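Local coordinates for protein putative poly(3-hydroxybutyrate) depolymerase LpqC (Bordetella parapertussis 12822, PDB 3D0K) that probably hydrolyses ester bonds as a serine hydrolase of the alpha/beta-hydrolase family, possibly those of poly(3-hydroxybutyrate), at residues P88-E93 / G118-L123; D72-A77 / S282-G287. All blocks are in the same frame, centred on the assembly; numbering follows the deposited sequence.

Interaction 1: P88-E93 / G118-L123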
# COMPACT_ATOMS: atom_id res chain seq x y z
N PRO A 88 -7.95 4.08 -3.12
CA PRO A 88 -8.73 4.38 -1.92
C PRO A 88 -8.10 5.60 -1.25
O PRO A 88 -6.92 5.55 -0.88
CB PRO A 88 -8.59 3.12 -1.05
CG PRO A 88 -8.19 2.00 -2.05
CD PRO A 88 -7.31 2.74 -3.03
N THR A 89 -8.91 6.65 -1.06
CA THR A 89 -8.42 7.96 -0.68
C THR A 89 -9.01 8.41 0.66
O THR A 89 -10.22 8.53 0.78
CB THR A 89 -8.78 8.96 -1.77
OG1 THR A 89 -8.23 8.47 -3.00
CG2 THR A 89 -8.20 10.31 -1.46
N PHE A 90 -8.13 8.69 1.63
CA PHE A 90 -8.57 8.95 3.03
C PHE A 90 -8.21 10.38 3.37
O PHE A 90 -7.05 10.72 3.54
CB PHE A 90 -7.88 7.93 3.99
CG PHE A 90 -8.23 6.50 3.68
CD1 PHE A 90 -9.40 5.93 4.17
CD2 PHE A 90 -7.43 5.73 2.81
CE1 PHE A 90 -9.73 4.63 3.86
CE2 PHE A 90 -7.73 4.45 2.49
CZ PHE A 90 -8.91 3.89 2.99
N SER A 91 -9.23 11.23 3.40
CA SER A 91 -8.99 12.65 3.53
C SER A 91 -8.48 12.99 4.92
O SER A 91 -8.77 12.28 5.87
CB SER A 91 -10.28 13.42 3.24
OG SER A 91 -11.24 13.18 4.27
N ASP A 92 -7.73 14.08 5.02
CA ASP A 92 -7.28 14.58 6.32
C ASP A 92 -8.47 14.94 7.21
O ASP A 92 -8.40 14.80 8.46
CB ASP A 92 -6.43 15.80 6.13
CG ASP A 92 -5.00 15.46 5.81
OD1 ASP A 92 -4.45 14.49 6.37
OD2 ASP A 92 -4.40 16.21 4.99
N GLU A 93 -9.56 15.38 6.59
CA GLU A 93 -10.71 15.80 7.38
C GLU A 93 -11.42 14.64 8.06
O GLU A 93 -11.76 14.74 9.21
CB GLU A 93 -11.72 16.60 6.53
CG GLU A 93 -12.34 17.73 7.31
CD GLU A 93 -13.84 17.91 7.05
OE1 GLU A 93 -14.35 17.57 5.93
OE2 GLU A 93 -14.52 18.42 8.01
N GLY A 118 -11.59 -4.19 11.65
CA GLY A 118 -12.05 -2.81 11.76
C GLY A 118 -10.97 -1.79 11.39
O GLY A 118 -11.24 -0.58 11.36
N TRP A 119 -9.76 -2.27 11.15
CA TRP A 119 -8.66 -1.33 10.85
C TRP A 119 -8.85 -0.77 9.45
O TRP A 119 -9.51 -1.38 8.60
CB TRP A 119 -7.26 -1.99 10.99
CG TRP A 119 -6.91 -2.50 12.38
CD1 TRP A 119 -7.75 -2.60 13.47
CD2 TRP A 119 -5.65 -2.98 12.79
NE1 TRP A 119 -7.05 -3.13 14.54
CE2 TRP A 119 -5.76 -3.36 14.15
CE3 TRP A 119 -4.40 -3.12 12.15
CZ2 TRP A 119 -4.68 -3.87 14.87
CZ3 TRP A 119 -3.32 -3.64 12.88
CH2 TRP A 119 -3.47 -4.01 14.21
N THR A 120 -8.29 0.43 9.22
CA THR A 120 -8.39 1.11 7.91
C THR A 120 -7.90 0.15 6.80
O THR A 120 -8.46 0.11 5.70
CB THR A 120 -7.55 2.40 7.89
OG1 THR A 120 -7.71 3.11 9.12
CG2 THR A 120 -7.97 3.34 6.66
N TYR A 121 -6.87 -0.66 7.11
CA TYR A 121 -6.27 -1.57 6.11
C TYR A 121 -7.28 -2.55 5.53
O TYR A 121 -7.15 -2.96 4.37
CB TYR A 121 -5.16 -2.40 6.73
CG TYR A 121 -4.12 -1.57 7.51
CD1 TYR A 121 -3.71 -0.33 7.02
CD2 TYR A 121 -3.59 -2.03 8.72
CE1 TYR A 121 -2.79 0.46 7.75
CE2 TYR A 121 -2.66 -1.29 9.45
CZ TYR A 121 -2.28 -0.04 8.95
OH TYR A 121 -1.31 0.68 9.67
N ALA A 122 -8.22 -2.99 6.38
CA ALA A 122 -9.20 -4.05 6.03
C ALA A 122 -10.21 -3.61 4.95
O ALA A 122 -10.90 -4.45 4.33
CB ALA A 122 -9.97 -4.51 7.30
N LEU A 123 -10.32 -2.30 4.77
CA LEU A 123 -11.19 -1.71 3.77
C LEU A 123 -10.74 -2.06 2.36
O LEU A 123 -11.58 -2.15 1.46
CB LEU A 123 -11.18 -0.18 3.93
CG LEU A 123 -11.90 0.30 5.21
CD1 LEU A 123 -11.73 1.78 5.34
CD2 LEU A 123 -13.39 -0.05 5.14
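F90 and T120 reach toward each other from opposite directions, and the methyl of T120 comes to rest over one face of the phenylalanine ring. This is a CH-pi contact: T120 CG2 lies 3.9 Å from the centroid of the F90 ring, 23° off its normal, displaced toward the rim so that F90 CE1 is its nearest atom at 3.5 Å. L123 approaches differently, with its CD1 branch at the edge of the ring, near the ring plane, 3.8 Å from F90 CE1. A flat phenyl suits this place, offering a face to one methyl and an edge to the other. Threonine suits its own because its two branches divide the work. With CG2 anti to the backbone N (chi1 of OG1 -43°), the methyl faces the ring while OG1 turns elsewhere and hydrogen-bonds S100 O. L123, three residues on, has only carbon to offer, and its branched end packs beside the ring. F90 also stacks on F40 and meets W95 edge to face, and its backbone N and O bond to H61 and R65. The contact is buried: it joins the loop leaving strand 84-89 to the start of helix 122-133, with strand 56-60 touching F90 and helix 149-160 touching T120.

Interaction 2: D72-A77 / S282-G287; sequences DFWIPA and SLWFDG
W74 loses more surface here than either of its partners, W284 and F285, because the six-membered end of its indole reaches both of them. W74 CH2 comes to 3.7 Å from W284 CZ3 and 3.9 Å from W284 CE3, so benzo ring meets benzo ring. The two side chains cross at about a right angle, and the contact is van der Waals packing of aromatic carbons. F285 adds a looser touch, edge to edge, with W74 CZ3 and F285 CE2 4.4 Å apart. Next to it in sequence, W284 lays its CB over one face of the F285 ring, 3.7 Å above the plane. Tryptophan suits position 74: with CG beside the backbone N (chi1 -76°), its long, flat indole spans from the junction of helices 67-73 and 75-81 to helix 273-286, although CB itself does not point there. Y143 meets the rings of both W284 and F285, F145 meets W74 edge to face, and V57 touches all three side chains. These helices pack on one face of an eight-stranded, mostly parallel sheet of order 1-2-4-3-5-6-7-8, as in the alpha/beta-hydrolase fold; a GxSxG sequence resembling that family's nucleophile elbow agrees with this assignment.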
# COMPACT_ATOMS: atom_id res chain seq x y z
N ASP A 72 -3.73 9.44 -11.16
CA ASP A 72 -3.23 10.05 -12.43
C ASP A 72 -1.85 9.50 -12.80
O ASP A 72 -1.54 9.30 -14.00
CB ASP A 72 -3.13 11.57 -12.30
CG ASP A 72 -4.51 12.28 -12.37
OD1 ASP A 72 -5.54 11.64 -12.61
OD2 ASP A 72 -4.53 13.51 -12.15
N PHE A 73 -0.99 9.30 -11.79
CA PHE A 73 0.37 8.78 -12.06
C PHE A 73 0.35 7.44 -12.78
O PHE A 73 1.27 7.13 -13.54
CB PHE A 73 1.16 8.54 -10.77
CG PHE A 73 1.37 9.76 -9.94
CD1 PHE A 73 1.31 11.03 -10.49
CD2 PHE A 73 1.65 9.61 -8.56
CE1 PHE A 73 1.52 12.19 -9.68
CE2 PHE A 73 1.87 10.74 -7.74
CZ PHE A 73 1.79 12.04 -8.31
N TRP A 74 -0.69 6.63 -12.52
CA TRP A 74 -0.83 5.29 -13.09
C TRP A 74 -1.56 5.21 -14.44
O TRP A 74 -1.66 4.12 -15.01
CB TRP A 74 -1.50 4.35 -12.08
CG TRP A 74 -0.54 3.92 -10.99
CD1 TRP A 74 -0.14 4.65 -9.87
CD2 TRP A 74 0.18 2.70 -10.97
NE1 TRP A 74 0.77 3.90 -9.12
CE2 TRP A 74 0.99 2.71 -9.78
CE3 TRP A 74 0.20 1.56 -11.81
CZ2 TRP A 74 1.81 1.63 -9.44
CZ3 TRP A 74 1.02 0.49 -11.46
CH2 TRP A 74 1.82 0.54 -10.28
N ILE A 75 -2.10 6.32 -14.93
CA ILE A 75 -2.79 6.33 -16.23
C ILE A 75 -1.98 5.76 -17.43
O ILE A 75 -2.47 4.89 -18.17
CB ILE A 75 -3.45 7.69 -16.53
CG1 ILE A 75 -4.68 7.89 -15.58
CG2 ILE A 75 -3.91 7.76 -18.03
CD1 ILE A 75 -5.23 9.35 -15.64
N PRO A 76 -0.75 6.25 -17.65
CA PRO A 76 -0.04 5.71 -18.81
C PRO A 76 0.18 4.19 -18.75
O PRO A 76 -0.02 3.51 -19.76
CB PRO A 76 1.29 6.49 -18.79
CG PRO A 76 0.95 7.77 -18.01
CD PRO A 76 0.04 7.29 -16.95
N ALA A 77 0.55 3.66 -17.59
CA ALA A 77 0.68 2.21 -17.42
C ALA A 77 -0.70 1.49 -17.62
O ALA A 77 -0.75 0.40 -18.20
CB ALA A 77 1.31 1.86 -16.02
N SER A 282 6.67 -0.69 -14.30
CA SER A 282 7.66 -1.32 -15.17
C SER A 282 8.09 -2.70 -14.64
O SER A 282 8.21 -3.65 -15.39
CB SER A 282 8.91 -0.41 -15.33
OG SER A 282 9.86 -1.01 -16.22
N LEU A 283 8.33 -2.79 -13.34
CA LEU A 283 8.79 -4.02 -12.76
C LEU A 283 7.69 -5.10 -12.85
O LEU A 283 7.98 -6.25 -13.19
CB LEU A 283 9.20 -3.79 -11.29
CG LEU A 283 10.53 -3.09 -11.10
CD1 LEU A 283 10.57 -2.56 -9.64
CD2 LEU A 283 11.73 -4.05 -11.49
N TRP A 284 6.44 -4.70 -12.59
CA TRP A 284 5.31 -5.62 -12.56
C TRP A 284 4.83 -6.00 -13.94
O TRP A 284 4.46 -7.14 -14.19
CB TRP A 284 4.13 -4.95 -11.84
CG TRP A 284 4.17 -5.02 -10.36
CD1 TRP A 284 4.95 -5.85 -9.58
CD2 TRP A 284 3.36 -4.27 -9.46
NE1 TRP A 284 4.68 -5.64 -8.24
CE2 TRP A 284 3.69 -4.68 -8.14
CE3 TRP A 284 2.36 -3.29 -9.64
CZ2 TRP A 284 3.03 -4.18 -7.01
CZ3 TRP A 284 1.75 -2.73 -8.49
CH2 TRP A 284 2.07 -3.20 -7.20
N PHE A 285 4.77 -5.03 -14.83
CA PHE A 285 4.11 -5.30 -16.10
C PHE A 285 5.01 -5.35 -17.31
O PHE A 285 4.64 -5.97 -18.29
CB PHE A 285 2.93 -4.38 -16.31
CG PHE A 285 1.94 -4.46 -15.20
CD1 PHE A 285 1.21 -5.64 -14.97
CD2 PHE A 285 1.80 -3.41 -14.31
CE1 PHE A 285 0.33 -5.74 -13.91
CE2 PHE A 285 0.91 -3.49 -13.22
CZ PHE A 285 0.16 -4.66 -13.02
N ASP A 286 6.17 -4.71 -17.24
CA ASP A 286 7.22 -4.93 -18.27
C ASP A 286 8.29 -5.93 -17.85
O ASP A 286 9.16 -6.29 -18.66
CB ASP A 286 7.91 -3.62 -18.62
CG ASP A 286 7.00 -2.67 -19.36
OD1 ASP A 286 5.95 -3.13 -19.83
OD2 ASP A 286 7.37 -1.49 -19.52
N GLY A 287 8.28 -6.34 -16.59
CA GLY A 287 9.23 -7.30 -16.06
C GLY A 287 10.66 -6.79 -16.01
O GLY A 287 11.60 -7.55 -16.15

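From the N terminus, after three strands the chain reaches D72-A77, where helix 67-73 gives way to helix 75-81, and then runs directly into strand 84-89 and the P88-E93 segment. Interaction 1 closes after only 24 intervening residues, which include one short helix and no strand, when G118-L123 leads into helix 122-133. Interaction 2 stays open much longer, until S282-G287 ends helix 273-286, so its loop of 204 residues encloses the smaller one; the two do not cross. The local closure joins the loop after strand 84-89 to the start of helix 122-133, whereas the long one ties helices 67-73 and 75-81 to helix 273-286 over one face of the sheet. The centres of interactions 1 and 2 lie about 24 Å apart, on opposite sides of the chain's centre.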